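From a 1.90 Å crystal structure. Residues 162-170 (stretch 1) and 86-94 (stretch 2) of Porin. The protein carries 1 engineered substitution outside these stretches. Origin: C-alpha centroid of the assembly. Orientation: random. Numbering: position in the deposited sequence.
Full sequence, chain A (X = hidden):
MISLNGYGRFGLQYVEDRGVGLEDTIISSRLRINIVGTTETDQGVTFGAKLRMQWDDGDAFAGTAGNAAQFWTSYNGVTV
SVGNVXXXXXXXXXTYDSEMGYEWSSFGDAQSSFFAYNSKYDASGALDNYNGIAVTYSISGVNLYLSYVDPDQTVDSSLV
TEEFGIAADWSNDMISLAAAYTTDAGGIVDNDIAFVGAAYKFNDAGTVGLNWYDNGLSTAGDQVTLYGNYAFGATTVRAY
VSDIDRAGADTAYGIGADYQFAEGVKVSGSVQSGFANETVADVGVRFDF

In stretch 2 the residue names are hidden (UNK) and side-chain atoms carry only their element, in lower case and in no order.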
# COMPACT_ATOMS: atom_id res chain seq x y z
N GLU A 162 -25.51 14.86 -10.26
CA GLU A 162 -24.89 13.60 -10.71
C GLU A 162 -24.51 13.73 -12.17
O GLU A 162 -25.15 14.49 -12.89
CB GLU A 162 -25.88 12.43 -10.53
CG GLU A 162 -26.12 12.18 -9.04
CD GLU A 162 -27.36 12.88 -8.53
OE1 GLU A 162 -28.25 13.26 -9.32
OE2 GLU A 162 -27.48 13.08 -7.30
N GLU A 163 -23.47 13.01 -12.61
CA GLU A 163 -23.02 13.06 -13.98
C GLU A 163 -23.50 11.82 -14.72
O GLU A 163 -23.32 10.69 -14.27
CB GLU A 163 -21.49 13.12 -14.02
CG GLU A 163 -20.94 13.06 -15.43
CD GLU A 163 -19.45 12.80 -15.45
OE1 GLU A 163 -19.02 11.59 -15.48
OE2 GLU A 163 -18.62 13.78 -15.42
N PHE A 164 -24.13 12.03 -15.86
CA PHE A 164 -24.58 10.90 -16.69
C PHE A 164 -23.90 10.99 -18.05
O PHE A 164 -23.92 12.03 -18.71
CB PHE A 164 -26.09 10.89 -16.88
CG PHE A 164 -26.51 9.74 -17.78
CD1 PHE A 164 -26.43 8.42 -17.31
CD2 PHE A 164 -26.95 9.99 -19.08
CE1 PHE A 164 -26.79 7.36 -18.15
CE2 PHE A 164 -27.30 8.93 -19.93
CZ PHE A 164 -27.22 7.61 -19.46
N GLY A 165 -23.31 9.88 -18.44
CA GLY A 165 -22.56 9.85 -19.69
C GLY A 165 -22.96 8.69 -20.59
O GLY A 165 -23.19 7.56 -20.14
N ILE A 166 -22.83 8.94 -21.90
CA ILE A 166 -23.02 7.81 -22.83
C ILE A 166 -22.07 7.92 -23.98
O ILE A 166 -21.72 9.04 -24.45
CB ILE A 166 -24.49 7.74 -23.30
CG1 ILE A 166 -24.64 6.61 -24.33
CG2 ILE A 166 -24.94 9.03 -23.93
CD1 ILE A 166 -26.10 6.14 -24.37
N ALA A 167 -21.62 6.82 -24.53
CA ALA A 167 -20.69 6.81 -25.63
C ALA A 167 -20.73 5.51 -26.43
O ALA A 167 -21.10 4.45 -25.97
CB ALA A 167 -19.23 7.06 -25.14
N ALA A 168 -20.25 5.62 -27.67
CA ALA A 168 -20.10 4.48 -28.55
C ALA A 168 -18.99 4.70 -29.54
O ALA A 168 -18.57 5.82 -29.88
CB ALA A 168 -21.44 4.19 -29.26
N ASP A 169 -18.34 3.61 -29.93
CA ASP A 169 -17.37 3.63 -30.98
C ASP A 169 -17.56 2.36 -31.86
O ASP A 169 -18.19 1.35 -31.52
CB ASP A 169 -15.93 3.81 -30.58
CG ASP A 169 -15.46 2.83 -29.52
OD1 ASP A 169 -15.42 1.61 -29.82
OD2 ASP A 169 -15.15 3.25 -28.39
N TRP A 170 -16.98 2.49 -33.05
CA TRP A 170 -17.17 1.48 -34.08
C TRP A 170 -15.98 1.54 -35.00
O TRP A 170 -15.47 2.61 -35.36
CB TRP A 170 -18.49 1.76 -34.85
CG TRP A 170 -18.54 0.79 -36.03
CD1 TRP A 170 -19.00 -0.50 -36.00
CD2 TRP A 170 -18.05 1.03 -37.35
NE1 TRP A 170 -18.79 -1.07 -37.23
CE2 TRP A 170 -18.21 -0.16 -38.07
CE3 TRP A 170 -17.46 2.14 -37.98
CZ2 TRP A 170 -17.84 -0.28 -39.41
CZ3 TRP A 170 -17.08 2.03 -39.30
CH2 TRP A 170 -17.28 0.82 -40.01
N UNK A 86 -14.59 3.66 -14.51
CA UNK A 86 -14.23 4.29 -15.77
C UNK A 86 -15.52 4.88 -16.35
O UNK A 86 -16.56 4.22 -16.41
o UNK A 86 -11.98 1.73 -15.91
o UNK A 86 -11.32 3.82 -16.37
c UNK A 86 -13.65 3.28 -16.79
c UNK A 86 -12.24 2.92 -16.34
N UNK A 87 -15.44 6.13 -16.78
CA UNK A 87 -16.61 6.84 -17.32
C UNK A 87 -16.64 6.84 -18.85
O UNK A 87 -15.66 6.60 -19.56
o UNK A 87 -15.41 8.93 -17.31
c UNK A 87 -16.60 8.30 -16.86
c UNK A 87 -16.66 8.45 -15.34
N UNK A 88 -17.86 7.06 -19.36
CA UNK A 88 -18.02 7.00 -20.82
C UNK A 88 -17.17 7.97 -21.60
O UNK A 88 -16.46 7.59 -22.56
c UNK A 88 -19.51 7.14 -21.14
N UNK A 89 -17.10 9.23 -21.18
CA UNK A 89 -16.35 10.22 -21.97
C UNK A 89 -14.85 9.92 -21.94
O UNK A 89 -14.11 10.27 -22.87
c UNK A 89 -17.26 13.12 -23.30
c UNK A 89 -15.17 13.51 -22.18
c UNK A 89 -15.81 14.91 -24.02
c UNK A 89 -16.33 12.77 -22.30
c UNK A 89 -16.63 11.61 -21.38
c UNK A 89 -14.88 14.58 -23.04
c UNK A 89 -17.00 14.21 -24.15
N UNK A 90 -14.41 9.26 -20.86
CA UNK A 90 -12.99 8.94 -20.73
C UNK A 90 -12.68 7.61 -21.38
O UNK A 90 -11.51 7.39 -21.67
o UNK A 90 -10.33 9.72 -19.41
o UNK A 90 -10.62 7.92 -18.29
c UNK A 90 -11.08 8.86 -18.98
c UNK A 90 -12.60 8.94 -19.24
N UNK A 91 -13.67 6.74 -21.62
CA UNK A 91 -13.31 5.44 -22.17
C UNK A 91 -13.49 5.24 -23.67
O UNK A 91 -12.92 4.30 -24.19
o UNK A 91 -13.96 4.44 -20.07
c UNK A 91 -14.21 4.37 -21.48
N UNK A 92 -14.25 6.08 -24.37
CA UNK A 92 -14.46 5.92 -25.79
C UNK A 92 -13.13 5.94 -26.55
O UNK A 92 -12.14 6.55 -26.10
c UNK A 92 -15.14 8.40 -25.74
c UNK A 92 -15.14 7.10 -26.54
c UNK A 92 -16.61 6.82 -26.87
N UNK A 93 -13.13 5.32 -27.71
CA UNK A 93 -11.95 5.30 -28.59
C UNK A 93 -11.79 6.71 -29.25
O UNK A 93 -12.71 7.53 -29.24
c UNK A 93 -12.12 4.24 -29.68
N UNK A 94 -10.58 6.92 -29.76
CA UNK A 94 -10.17 8.03 -30.56
C UNK A 94 -9.91 9.33 -29.82
O UNK A 94 -9.04 10.11 -30.27
c UNK A 94 -10.21 6.56 -33.28
c UNK A 94 -12.51 7.52 -33.72
c UNK A 94 -11.20 8.29 -31.70
c UNK A 94 -11.49 7.09 -32.65

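Position 86 carries two side-chain carbons, the second bearing two oxygens. That is a carboxylate bonded directly to CB, so the residue is Asp86; its side chain makes no contact with stretch 1.

Position 87 has a CB that bears one oxygen and one carbon, the branching of threonine. The carbon branch is the one nearest stretch 1, 3.9 Å from Glu163 OE1. The residue is Thr87, with chi1 at 59° (p), and it occupies the N-cap position of the short helix that follows.

At position 88 a single carbon is present. This CB lies 3.8 Å from Gly165 C and 3.9 Å from Ile166 N, packed directly on the strand backbone. This is Ala88. Its CB points toward stretch 1, where Gly165 offers no side chain; an ideal CB on that glycine would sit 3.5 Å from Ala88 CB.

Position 89 shows one carbon followed by a six-carbon ring with no heteroatom, which identifies Phe89. The CA-to-CB bond points sideways, and the side chain makes no contact with stretch 1.

Position 90 repeats the pattern of two carbons with two oxygens on the second: Asp90, beyond contact range.

Position 91 has one carbon and one oxygen, hence Ser91. Its hydroxyl turns back within the stretch, Ser91 OG donating to Thr87 O at 2.8 Å.

Position 92 has three carbons, two of them borne by the CB, and no oxygen. One branch approaches Ala167 CB to 3.1 Å, a very tight apolar contact. The residue is Val92; CG1 is that branch, and it also lies 3.7 Å from Ala168 O. Its chi1 of -104° falls between wells, and it is the first residue to leave helical phi/psi.

Position 93 has one carbon, its CB, 3.4 Å from Asp169 OD2, and is Ala93.

Position 94 has four carbons forked at the second, as in leucine. Leu94 points its CB toward stretch 1 but makes no contact with it.

The contact combines close apolar packing with one polar anchor. Along the strand, Glu163, Ala167 and Asp169 point their CB atoms toward stretch 2, and Gly165, in the same alternation, has no side chain to point; Ile166 and Ala168 point theirs away. Ala167 CB packs against Ala88 CB on the helix at 4.0 Å and against Val92 CG1 just after it at 3.1 Å. Also beyond the helix, Ala93 N donates a hydrogen bond to Asp169 OD2 at 3.0 Å, with an N-H...O angle of 157°. Together the two stretches bury 330 Å².

Stretch 2 86-94: DTAFDSVAL
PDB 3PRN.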